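Local structure of alpha-glucosidase ([Eubacterium] rectale, 6PNR) at residues A[281-284]-A[285-288]; A[350-354]-A[355-359]; A[522-525]-A[526-530]; A[149-152]-A[153-156]. The protein probably hydrolyses alpha-linked glycosides of sulfoquinovose, the sulfonated sugar of plant sulfolipids, as a retaining glycosidase of family GH31. All coordinates share one frame; numbering follows the deposited sequence.

Interaction 1 of 4, residues A[281-284]-A[285-288]; sequences TSFG and KRLQ. With 9VH ([(3~{S},4~{R},5~{R})-4,5-bis(oxidanyl)piperidin-3-yl]methanesulfonic acid), chain C.
Thr281 meets Arg286 round the turn of a short hairpin: Thr281 OG1 lies 3.6 Å from Arg286 CD, and a water joins this hydroxyl to Arg286 NH1. Set between its backbone N and its carbonyl carbon (chi1 75°), OG1 also accepts from Phe283 N at 3.0 Å, which makes an ST turn. The ring of Phe283 crosses the arginine at about a right angle. Its CD2 stands 3.8 Å from Arg286 CD, with ring and guanidinium planes 63° apart, so the phenyl packs on a methylene instead of stacking flat. At Gly284 the backbone angles would jam any CB against the carbonyl O of Phe283, and Gly284 O accepts from Thr281 N to close the turn. Buttressed in this way, the bent arginine chain presents one edge of its guanidinium to the inhibitor's sulfonate. Arg286 NH2 gives a nearly straight bond to 9VH O2 (2.9 Å, 167°), while Arg286 NE donates to 9VH O1 at 3.2 Å. The third oxygen, 9VH O3, has a weak bond from Leu287 N at 3.0 Å. A methionine at Arg286 would lack the guanidinium and would probably leave O1 and O2 of the sulfonate without these donors and without the charge that faces them here. The other edge, at Arg286 NH1, is tied to Phe352 O of the hairpin built from strands 349-351 and 356-359. Strand 285-287 pairs antiparallel with strand 278-280 through Arg286 and Arg279, and Lys285 is backbone-bonded to Asn526 in the loop between strand 521-522 and helix 538-568.

Interaction 2 of 4, residues A[350-354]-A[355-359]; sequences VDFGE and FYCGV
Val350 and Cys357 form an antiparallel hydrogen-bonded pair, joined N to O both ways, with Asp351 and Tyr356 as the next, non-hydrogen-bonded pair and a bond from Phe352 N to Phe355 O at the turn. Asp351 stiffens that turn: its OD1 accepts from Gly353 N at 2.8 Å, reached from above the carboxylate plane, in an Asx turn. The same side chain lies against Tyr356, Asp351 CB touching Tyr356 CE2 at 3.6 Å. Carboxylate and phenol ring are inclined by only 27°, and OD1 sits over one face of the ring. Phe355 CG lies between its backbone N and carbonyl carbon (chi1 62°), which brings the ring beneath Phe352 CB. This carbon makes a CH-pi contact over the face, 4.0 Å from the Phe355 ring centroid and 24° off the normal. Farther along, Phe352 CE2 packs on Cys357 CB at 3.6 Å, and Cys357 SG approaches the same ring obliquely as a sulfur-aromatic contact. At the end away from the turn, Val350 CG2 meets Val359 CG2 at 3.7 Å. Trp289 of the ligand pocket meets the rings of both Phe352 and Phe355 edge-to-face, and Glu354 at the tip is hydrogen-bonded to Ser282. The whole is a beta hairpin, widened to three strands by strand 322-324. Phe352 and Phe355, which pack on Trp289, probably belong to a second shell of the sulfosugar site: the Phe355 side chain comes within about 5 Å of the inhibitor.

Interaction 3 of 4, residues A[522-525]-A[526-530]; sequences THEG and NRPDT. With 9VH ([(3~{S},4~{R},5~{R})-4,5-bis(oxidanyl)piperidin-3-yl]methanesulfonic acid), chain C; SO4 (sulfate ion), chain E.
Glu524 and Pro528 pack across a tight loop, their side chains at about a right angle. From its root, Glu524 CB rests on Pro528 CG at 3.7 Å. The chain then runs extended through CG and CD, and at its tip OE1 is again close to the proline, 3.8 Å from Pro528 CB. OE1 accepts from Gln247, while OE2 takes a salt bridge from Arg252 and a hydrogen bond from Tyr535, so this buried carboxylate is held at both oxygens. Between the two residues Gly525 has backbone angles at which a CB would run into the carbonyl of Glu524. A water threads the bend, donating to Glu524 O at 2.7 Å and accepting from Arg527 N at 2.9 Å. On the pocket side of the loop, His523 turns CG away from its backbone N (chi1 -163°) and offers NE2 to two hydroxyls of the inhibitor. His523 NE2 lies 3.0 Å from 9VH O4, which is in the ring plane, and donates to 9VH O5. Arg527 stretches the other way: its NH1 donates to sulfate O1 at 3.0 Å, a bond of 158°, and to sulfate O4, while NE and NH2 reach the carbonyls of Phe283 and Ser282. An alanine at Arg527 would remove all these donors; Phe283 O would still have Asn526 ND2, but the link from this loop to Ser282 O would probably be lost. The chemistry suggests a divided role: His523 binds the inhibitor's hydroxyls and probably those of the sugar, whereas the arginine fastens the loop to its neighbour and holds a sulfate probably left from crystallisation.

Interaction 4 of 4, residues A[149-152]-A[153-156]; sequences TWRS and DVEN
This is an i to i+4 contact along one alpha-helix, 147-156, in which Arg151 bridges to Glu155 and Trp150 packs on Val154. The helix follows strand 130-133 and precedes strand 168-174, each part of an antiparallel sheet, and its Trp150 side borders the second subunit. Regular backbone bonds join Asp153 N to Thr149 O, Val154 N to Trp150 O and Glu155 N to Arg151 O. In the last turn Asn156 N reaches Ser152 O at 2.9 Å, a more bent bond (137°) made from above the carbonyl plane. Trp150 CG is anti to its backbone N (chi1 175°), and the indole and Val154 lie side by side, pointing the same way. Val154 CG2 makes a CH-pi contact over the five-membered ring, 3.9 Å from its centroid. Trp150 NE1 is bonded to Lys144 O of the second subunit, and the indole stacks on Trp150 of that subunit, so the pair belongs to the dimer interface. Arg151, bent at its two middle torsions, curls back over Val154: its NH2 is 3.9 Å from Val154 CG1, and Val154 CB lies over one guanidinium face. Phe498 packs against both Arg151 and Glu155. The salt bridge runs from Arg151 NH2 to Glu155 OE2 at 2.9 Å and is almost straight (174°). It lies in the guanidinium plane and uses the anti lone pair of OE2. The same oxygen has a second link to the arginine through a water, which donates to Glu155 OE2 at 2.6 Å and accepts from Arg151 NE at 2.9 Å.

Interactions 1 and 3 reach the inhibitor from its two ends, the first at the sulfonate and the second at the ring hydroxyls; their centres are 11 Å apart and Lys285 N meets Asn526 O at 2.8 Å. Interaction 2 stands behind interaction 1, centres 12 Å apart, with Ser282 OG 2.6 Å from Glu354 OE2 and Arg286 NH1 2.9 Å from Phe352 O, so the hairpin probably helps to position the sulfonate-binding arginine. Interactions 2 and 3 do not touch, their nearest atoms about 9 Å apart. The helix of interaction 4 is separate from all three, nearest atoms about 6 Å from interaction 1, and the side chain of Asn156 remains about 13 Å from the inhibitor.

Interaction 1 of 4, residues A[281-284]-A[285-288]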
loop_
_atom_site.group_PDB
_atom_site.type_symbol
_atom_site.label_atom_id
_atom_site.label_comp_id
_atom_site.label_asym_id
_atom_site.label_seq_id
_atom_site.Cartn_x
_atom_site.Cartn_y
_atom_site.Cartn_z
ATOM N N THR A 281 -12.376 13.951 -23.859
ATOM C CA THR A 281 -12.234 12.556 -23.457
ATOM C C THR A 281 -13.121 12.310 -22.244
ATOM O O THR A 281 -13.789 13.219 -21.745
ATOM C CB THR A 281 -10.784 12.179 -23.114
ATOM O OG1 THR A 281 -10.434 12.731 -21.833
ATOM C CG2 THR A 281 -9.793 12.670 -24.188
ATOM N N SER A 282 -13.107 11.070 -21.743
ATOM C CA SER A 282 -13.851 10.796 -20.519
ATOM C C SER A 282 -13.302 11.570 -19.317
ATOM O O SER A 282 -14.040 11.777 -18.353
ATOM C CB SER A 282 -13.858 9.298 -20.227
ATOM O OG SER A 282 -12.562 8.845 -19.867
ATOM N N PHE A 283 -12.038 12.022 -19.360
ATOM C CA PHE A 283 -11.499 12.855 -18.281
ATOM C C PHE A 283 -12.146 14.237 -18.273
ATOM O O PHE A 283 -12.443 14.785 -17.201
ATOM C CB PHE A 283 -9.972 12.955 -18.418
ATOM C CG PHE A 283 -9.286 13.791 -17.341
ATOM C CD1 PHE A 283 -9.233 13.356 -16.024
ATOM C CD2 PHE A 283 -8.627 14.976 -17.673
ATOM C CE1 PHE A 283 -8.576 14.111 -15.059
ATOM C CE2 PHE A 283 -7.969 15.737 -16.713
ATOM C CZ PHE A 283 -7.943 15.303 -15.403
ATOM N N GLY A 284 -12.389 14.805 -19.447
ATOM C CA GLY A 284 -13.072 16.084 -19.591
ATOM C C GLY A 284 -12.631 16.778 -20.871
ATOM O O GLY A 284 -12.271 16.123 -21.845
ATOM N N LYS A 285 -12.656 18.114 -20.843
ATOM C CA LYS A 285 -12.298 18.912 -22.013
ATOM C C LYS A 285 -10.783 19.125 -21.996
ATOM O O LYS A 285 -10.259 19.905 -21.196
ATOM C CB LYS A 285 -13.074 20.224 -22.021
ATOM C CG LYS A 285 -12.968 21.001 -23.339
ATOM C CD LYS A 285 -13.818 22.266 -23.315
ATOM C CE LYS A 285 -15.327 21.963 -23.376
ATOM N NZ LYS A 285 -16.128 22.979 -22.604
ATOM N N ARG A 286 -10.067 18.389 -22.846
ATOM C CA ARG A 286 -8.625 18.533 -22.940
ATOM C C ARG A 286 -8.275 19.280 -24.233
ATOM O O ARG A 286 -9.124 19.977 -24.818
ATOM C CB ARG A 286 -7.977 17.145 -22.832
ATOM C CG ARG A 286 -8.523 16.325 -21.654
ATOM C CD ARG A 286 -7.712 15.051 -21.395
ATOM N NE ARG A 286 -6.326 15.356 -21.076
ATOM C CZ ARG A 286 -5.413 14.459 -20.727
ATOM N NH1 ARG A 286 -5.739 13.177 -20.639
ATOM N NH2 ARG A 286 -4.172 14.848 -20.455
ATOM N N LEU A 287 -7.025 19.147 -24.666
ATOM C CA LEU A 287 -6.446 19.961 -25.721
ATOM C C LEU A 287 -5.942 19.079 -26.851
ATOM O O LEU A 287 -5.591 17.916 -26.643
ATOM C CB LEU A 287 -5.266 20.782 -25.195
ATOM C CG LEU A 287 -5.552 21.681 -23.997
ATOM C CD1 LEU A 287 -4.278 22.411 -23.546
ATOM C CD2 LEU A 287 -6.647 22.644 -24.419
ATOM N N GLN A 288 -5.843 19.669 -28.040
ATOM C CA GLN A 288 -5.224 19.005 -29.186
ATOM C C GLN A 288 -3.726 19.309 -29.177
ATOM O O GLN A 288 -3.326 20.475 -29.296
ATOM C CB GLN A 288 -5.893 19.469 -30.488
ATOM C CG GLN A 288 -5.236 18.992 -31.783
ATOM C CD GLN A 288 -5.291 17.484 -31.997
ATOM O OE1 GLN A 288 -5.844 16.733 -31.193
ATOM N NE2 GLN A 288 -4.708 17.037 -33.097
HETATM O O1 9VH C . -6.100 18.502 -20.688
HETATM S S1 9VH C . -4.763 18.736 -21.203
HETATM O O2 9VH C . -3.869 17.691 -20.766
HETATM O O3 9VH C . -4.781 18.955 -22.629
HETATM C C1 9VH C . -4.248 20.251 -20.444
HETATM C C2 9VH C . -4.086 20.179 -18.920
HETATM C C3 9VH C . -2.807 19.414 -18.618
HETATM N N1 9VH C . -2.297 19.472 -17.248
HETATM C C4 9VH C . -2.206 20.843 -16.746
HETATM C C5 9VH C . -3.558 21.530 -16.857
HETATM O O4 9VH C . -3.425 22.856 -16.350
HETATM C C6 9VH C . -4.004 21.578 -18.312
HETATM O O5 9VH C . -5.265 22.234 -18.425
HETATM O O HOH W 1 -8.013 11.587 -21.176
#

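Interaction 2 of 4, residues A[350-354]-A[355-359]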
loop_
_atom_site.group_PDB
_atom_site.type_symbol
_atom_site.label_atom_id
_atom_site.label_comp_id
_atom_site.label_asym_id
_atom_site.label_seq_id
_atom_site.Cartn_x
_atom_site.Cartn_y
_atom_site.Cartn_z
ATOM N N VAL A 350 3.003 7.015 -26.257
ATOM C CA VAL A 350 2.549 7.002 -24.872
ATOM C C VAL A 350 1.053 7.290 -24.829
ATOM O O VAL A 350 0.568 8.227 -25.478
ATOM C CB VAL A 350 3.332 8.024 -24.033
ATOM C CG1 VAL A 350 2.828 8.042 -22.582
ATOM C CG2 VAL A 350 4.842 7.714 -24.090
ATOM N N ASP A 351 0.324 6.494 -24.042
ATOM C CA ASP A 351 -1.111 6.679 -23.834
ATOM C C ASP A 351 -1.336 7.749 -22.769
ATOM O O ASP A 351 -0.975 7.564 -21.601
ATOM C CB ASP A 351 -1.752 5.354 -23.418
ATOM C CG ASP A 351 -3.264 5.455 -23.229
ATOM O OD1 ASP A 351 -3.858 6.501 -23.557
ATOM O OD2 ASP A 351 -3.871 4.478 -22.744
ATOM N N PHE A 352 -1.922 8.873 -23.163
ATOM C CA PHE A 352 -2.218 9.948 -22.225
ATOM C C PHE A 352 -3.663 9.923 -21.747
ATOM O O PHE A 352 -4.085 10.837 -21.028
ATOM C CB PHE A 352 -1.878 11.300 -22.856
ATOM C CG PHE A 352 -0.407 11.585 -22.870
ATOM C CD1 PHE A 352 0.191 12.243 -21.815
ATOM C CD2 PHE A 352 0.390 11.130 -23.907
ATOM C CE1 PHE A 352 1.557 12.479 -21.811
ATOM C CE2 PHE A 352 1.749 11.354 -23.910
ATOM C CZ PHE A 352 2.339 12.028 -22.860
ATOM N N GLY A 353 -4.422 8.895 -22.122
ATOM C CA GLY A 353 -5.824 8.785 -21.763
ATOM C C GLY A 353 -6.726 8.950 -22.962
ATOM O O GLY A 353 -7.277 10.035 -23.185
ATOM N N GLU A 354 -6.868 7.887 -23.757
ATOM C CA GLU A 354 -7.704 7.841 -24.957
ATOM C C GLU A 354 -7.091 8.613 -26.121
ATOM O O GLU A 354 -7.791 8.915 -27.100
ATOM C CB GLU A 354 -9.139 8.325 -24.674
ATOM C CG GLU A 354 -9.834 7.474 -23.603
ATOM C CD GLU A 354 -11.064 8.117 -22.939
ATOM O OE1 GLU A 354 -11.661 9.066 -23.487
ATOM O OE2 GLU A 354 -11.442 7.634 -21.849
ATOM N N PHE A 355 -5.806 8.964 -26.036
ATOM C CA PHE A 355 -5.057 9.431 -27.195
ATOM C C PHE A 355 -3.582 9.142 -26.949
ATOM O O PHE A 355 -3.141 9.009 -25.807
ATOM C CB PHE A 355 -5.311 10.922 -27.507
ATOM C CG PHE A 355 -4.899 11.898 -26.411
ATOM C CD1 PHE A 355 -5.740 12.160 -25.336
ATOM C CD2 PHE A 355 -3.710 12.603 -26.504
ATOM C CE1 PHE A 355 -5.386 13.079 -24.358
ATOM C CE2 PHE A 355 -3.342 13.525 -25.524
ATOM C CZ PHE A 355 -4.188 13.769 -24.454
ATOM N N TYR A 356 -2.828 9.026 -28.041
ATOM C CA TYR A 356 -1.444 8.569 -28.010
ATOM C C TYR A 356 -0.530 9.610 -28.630
ATOM O O TYR A 356 -0.869 10.206 -29.660
ATOM C CB TYR A 356 -1.295 7.243 -28.763
ATOM C CG TYR A 356 -2.156 6.154 -28.179
ATOM C CD1 TYR A 356 -3.507 6.058 -28.512
ATOM C CD2 TYR A 356 -1.630 5.232 -27.287
ATOM C CE1 TYR A 356 -4.307 5.073 -27.972
ATOM C CE2 TYR A 356 -2.429 4.231 -26.747
ATOM C CZ TYR A 356 -3.766 4.163 -27.093
ATOM O OH TYR A 356 -4.566 3.178 -26.557
ATOM N N CYS A 357 0.643 9.799 -28.027
ATOM C CA CYS A 357 1.542 10.868 -28.435
ATOM C C CYS A 357 2.974 10.365 -28.515
ATOM O O CYS A 357 3.388 9.498 -27.747
ATOM C CB CYS A 357 1.480 12.061 -27.462
ATOM S SG CYS A 357 -0.205 12.651 -27.188
ATOM N N GLY A 358 3.729 10.936 -29.448
ATOM C CA GLY A 358 5.159 10.738 -29.450
ATOM C C GLY A 358 5.839 11.642 -28.440
ATOM O O GLY A 358 5.370 12.734 -28.133
ATOM N N VAL A 359 6.956 11.161 -27.908
ATOM C CA VAL A 359 7.804 11.928 -27.000
ATOM C C VAL A 359 8.939 12.516 -27.822
ATOM O O VAL A 359 9.799 11.777 -28.315
ATOM C CB VAL A 359 8.342 11.049 -25.866
ATOM C CG1 VAL A 359 9.312 11.840 -24.974
ATOM C CG2 VAL A 359 7.188 10.463 -25.069
#

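Interaction 3 of 4, residues A[522-525]-A[526-530]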
loop_
_atom_site.group_PDB
_atom_site.type_symbol
_atom_site.label_atom_id
_atom_site.label_comp_id
_atom_site.label_asym_id
_atom_site.label_seq_id
_atom_site.Cartn_x
_atom_site.Cartn_y
_atom_site.Cartn_z
ATOM N N THR A 522 -6.589 32.306 -13.440
ATOM C CA THR A 522 -7.715 31.400 -13.250
ATOM C C THR A 522 -7.589 30.222 -14.217
ATOM O O THR A 522 -6.707 30.169 -15.077
ATOM C CB THR A 522 -9.067 32.118 -13.444
ATOM O OG1 THR A 522 -9.247 32.460 -14.826
ATOM C CG2 THR A 522 -9.169 33.373 -12.583
ATOM N N HIS A 523 -8.493 29.256 -14.080
ATOM C CA HIS A 523 -8.441 28.066 -14.922
ATOM C C HIS A 523 -9.839 27.476 -14.959
ATOM O O HIS A 523 -10.467 27.332 -13.908
ATOM C CB HIS A 523 -7.425 27.054 -14.354
ATOM C CG HIS A 523 -6.996 25.986 -15.314
ATOM N ND1 HIS A 523 -7.819 25.488 -16.303
ATOM C CD2 HIS A 523 -5.830 25.296 -15.411
ATOM C CE1 HIS A 523 -7.174 24.551 -16.980
ATOM N NE2 HIS A 523 -5.965 24.414 -16.459
ATOM N N GLU A 524 -10.331 27.147 -16.154
ATOM C CA GLU A 524 -11.655 26.528 -16.215
ATOM C C GLU A 524 -11.659 25.113 -15.630
ATOM O O GLU A 524 -12.724 24.624 -15.228
ATOM C CB GLU A 524 -12.181 26.529 -17.664
ATOM C CG GLU A 524 -12.630 27.916 -18.133
ATOM C CD GLU A 524 -13.265 27.929 -19.516
ATOM O OE1 GLU A 524 -13.203 26.900 -20.210
ATOM O OE2 GLU A 524 -13.835 28.983 -19.905
ATOM N N GLY A 525 -10.495 24.456 -15.534
ATOM C CA GLY A 525 -10.454 23.092 -15.043
ATOM C C GLY A 525 -10.789 22.082 -16.129
ATOM O O GLY A 525 -11.034 22.422 -17.283
ATOM N N ASN A 526 -10.785 20.796 -15.745
ATOM C CA ASN A 526 -10.968 19.724 -16.724
ATOM C C ASN A 526 -12.420 19.521 -17.137
ATOM O O ASN A 526 -12.671 18.858 -18.150
ATOM C CB ASN A 526 -10.425 18.394 -16.187
ATOM C CG ASN A 526 -11.172 17.912 -14.952
ATOM O OD1 ASN A 526 -11.374 18.674 -14.009
ATOM N ND2 ASN A 526 -11.612 16.644 -14.964
ATOM N N ARG A 527 -13.383 20.058 -16.388
ATOM C CA ARG A 527 -14.808 19.858 -16.681
ATOM C C ARG A 527 -15.532 21.184 -16.499
ATOM O O ARG A 527 -16.335 21.358 -15.573
ATOM C CB ARG A 527 -15.385 18.749 -15.801
ATOM C CG ARG A 527 -14.800 17.392 -16.153
ATOM C CD ARG A 527 -15.317 16.283 -15.258
ATOM N NE ARG A 527 -14.857 14.986 -15.732
ATOM C CZ ARG A 527 -15.154 13.828 -15.153
ATOM N NH1 ARG A 527 -15.917 13.808 -14.063
ATOM N NH2 ARG A 527 -14.696 12.694 -15.674
ATOM N N PRO A 528 -15.250 22.160 -17.372
ATOM C CA PRO A 528 -15.773 23.522 -17.160
ATOM C C PRO A 528 -17.284 23.598 -17.081
ATOM O O PRO A 528 -17.804 24.470 -16.369
ATOM C CB PRO A 528 -15.254 24.291 -18.385
ATOM C CG PRO A 528 -14.055 23.506 -18.836
ATOM C CD PRO A 528 -14.413 22.071 -18.578
ATOM N N ASP A 529 -18.001 22.732 -17.812
ATOM C CA ASP A 529 -19.460 22.851 -17.901
ATOM C C ASP A 529 -20.164 22.521 -16.595
ATOM O O ASP A 529 -21.305 22.959 -16.400
ATOM C CB ASP A 529 -20.029 21.935 -18.994
ATOM C CG ASP A 529 -19.435 22.207 -20.372
ATOM O OD1 ASP A 529 -18.869 23.304 -20.599
ATOM O OD2 ASP A 529 -19.549 21.315 -21.233
ATOM N N THR A 530 -19.535 21.736 -15.715
ATOM C CA THR A 530 -20.141 21.335 -14.452
ATOM C C THR A 530 -19.355 21.821 -13.236
ATOM O O THR A 530 -19.514 21.265 -12.150
ATOM C CB THR A 530 -20.301 19.814 -14.389
ATOM O OG1 THR A 530 -19.048 19.185 -14.687
ATOM C CG2 THR A 530 -21.367 19.342 -15.385
HETATM O O1 9VH C . -6.100 18.502 -20.688
HETATM S S1 9VH C . -4.763 18.736 -21.203
HETATM O O2 9VH C . -3.869 17.691 -20.766
HETATM O O3 9VH C . -4.781 18.955 -22.629
HETATM C C1 9VH C . -4.248 20.251 -20.444
HETATM C C2 9VH C . -4.086 20.179 -18.920
HETATM C C3 9VH C . -2.807 19.414 -18.618
HETATM N N1 9VH C . -2.297 19.472 -17.248
HETATM C C4 9VH C . -2.206 20.843 -16.746
HETATM C C5 9VH C . -3.558 21.530 -16.857
HETATM O O4 9VH C . -3.425 22.856 -16.350
HETATM C C6 9VH C . -4.004 21.578 -18.312
HETATM O O5 9VH C . -5.265 22.234 -18.425
HETATM S S SO4 E . -17.285 10.790 -12.444
HETATM O O1 SO4 E . -15.922 11.313 -12.356
HETATM O O2 SO4 E . -17.207 9.360 -12.742
HETATM O O3 SO4 E . -17.958 11.020 -11.164
HETATM O O4 SO4 E . -18.038 11.481 -13.486
HETATM O O HOH W 2 -13.577 22.182 -14.412
#

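Interaction 4 of 4, residues A[149-152]-A[153-156]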
loop_
_atom_site.group_PDB
_atom_site.type_symbol
_atom_site.label_atom_id
_atom_site.label_comp_id
_atom_site.label_asym_id
_atom_site.label_seq_id
_atom_site.Cartn_x
_atom_site.Cartn_y
_atom_site.Cartn_z
ATOM N N THR A 149 -9.546 9.864 -3.514
ATOM C CA THR A 149 -8.308 9.107 -3.669
ATOM C C THR A 149 -8.594 7.649 -3.988
ATOM O O THR A 149 -7.976 7.059 -4.886
ATOM C CB THR A 149 -7.458 9.205 -2.408
ATOM O OG1 THR A 149 -7.233 10.580 -2.071
ATOM C CG2 THR A 149 -6.111 8.498 -2.615
ATOM N N TRP A 150 -9.513 7.038 -3.235
ATOM C CA TRP A 150 -9.834 5.633 -3.450
ATOM C C TRP A 150 -10.318 5.393 -4.880
ATOM O O TRP A 150 -9.782 4.532 -5.588
ATOM C CB TRP A 150 -10.866 5.167 -2.418
ATOM C CG TRP A 150 -11.336 3.758 -2.643
ATOM C CD1 TRP A 150 -10.563 2.641 -2.706
ATOM C CD2 TRP A 150 -12.677 3.335 -2.854
ATOM N NE1 TRP A 150 -11.341 1.543 -2.944
ATOM C CE2 TRP A 150 -12.650 1.942 -3.033
ATOM C CE3 TRP A 150 -13.907 3.998 -2.900
ATOM C CZ2 TRP A 150 -13.804 1.196 -3.273
ATOM C CZ3 TRP A 150 -15.059 3.252 -3.125
ATOM C CH2 TRP A 150 -14.996 1.872 -3.310
ATOM N N ARG A 151 -11.311 6.169 -5.341
ATOM C CA ARG A 151 -11.784 5.989 -6.713
ATOM C C ARG A 151 -10.672 6.271 -7.720
ATOM O O ARG A 151 -10.547 5.568 -8.728
ATOM C CB ARG A 151 -13.000 6.881 -7.012
ATOM C CG ARG A 151 -14.256 6.623 -6.194
ATOM C CD ARG A 151 -14.671 5.147 -6.158
ATOM N NE ARG A 151 -14.809 4.562 -7.483
ATOM C CZ ARG A 151 -14.846 3.255 -7.720
ATOM N NH1 ARG A 151 -14.758 2.392 -6.709
ATOM N NH2 ARG A 151 -14.946 2.807 -8.964
ATOM N N SER A 152 -9.829 7.275 -7.452
ATOM C CA SER A 152 -8.717 7.541 -8.365
ATOM C C SER A 152 -7.799 6.326 -8.470
ATOM O O SER A 152 -7.330 5.995 -9.564
ATOM C CB SER A 152 -7.931 8.776 -7.926
ATOM O OG SER A 152 -8.689 9.966 -8.108
ATOM N N ASP A 153 -7.548 5.636 -7.345
ATOM C CA ASP A 153 -6.780 4.391 -7.387
ATOM C C ASP A 153 -7.512 3.305 -8.173
ATOM O O ASP A 153 -6.920 2.645 -9.030
ATOM C CB ASP A 153 -6.492 3.873 -5.975
ATOM C CG ASP A 153 -5.405 4.658 -5.267
ATOM O OD1 ASP A 153 -4.600 5.329 -5.947
ATOM O OD2 ASP A 153 -5.358 4.585 -4.020
ATOM N N VAL A 154 -8.784 3.068 -7.855
ATOM C CA VAL A 154 -9.482 1.920 -8.433
ATOM C C VAL A 154 -9.588 2.059 -9.948
ATOM O O VAL A 154 -9.273 1.129 -10.693
ATOM C CB VAL A 154 -10.866 1.742 -7.782
ATOM C CG1 VAL A 154 -11.712 0.687 -8.566
ATOM C CG2 VAL A 154 -10.710 1.325 -6.341
ATOM N N GLU A 155 -10.025 3.223 -10.427
ATOM C CA GLU A 155 -10.276 3.397 -11.855
ATOM C C GLU A 155 -9.041 3.822 -12.626
ATOM O O GLU A 155 -8.870 3.410 -13.775
ATOM C CB GLU A 155 -11.374 4.439 -12.085
ATOM C CG GLU A 155 -12.593 4.193 -11.209
ATOM C CD GLU A 155 -13.830 4.871 -11.725
ATOM O OE1 GLU A 155 -13.706 5.704 -12.651
ATOM O OE2 GLU A 155 -14.926 4.580 -11.196
ATOM N N ASN A 156 -8.171 4.617 -12.017
ATOM C CA ASN A 156 -7.110 5.281 -12.765
ATOM C C ASN A 156 -5.703 5.043 -12.226
ATOM O O ASN A 156 -4.753 5.623 -12.768
ATOM C CB ASN A 156 -7.388 6.793 -12.816
ATOM C CG ASN A 156 -8.762 7.110 -13.395
ATOM O OD1 ASN A 156 -9.207 6.452 -14.333
ATOM N ND2 ASN A 156 -9.434 8.117 -12.842
HETATM O O HOH W 3 -16.341 5.925 -9.470
#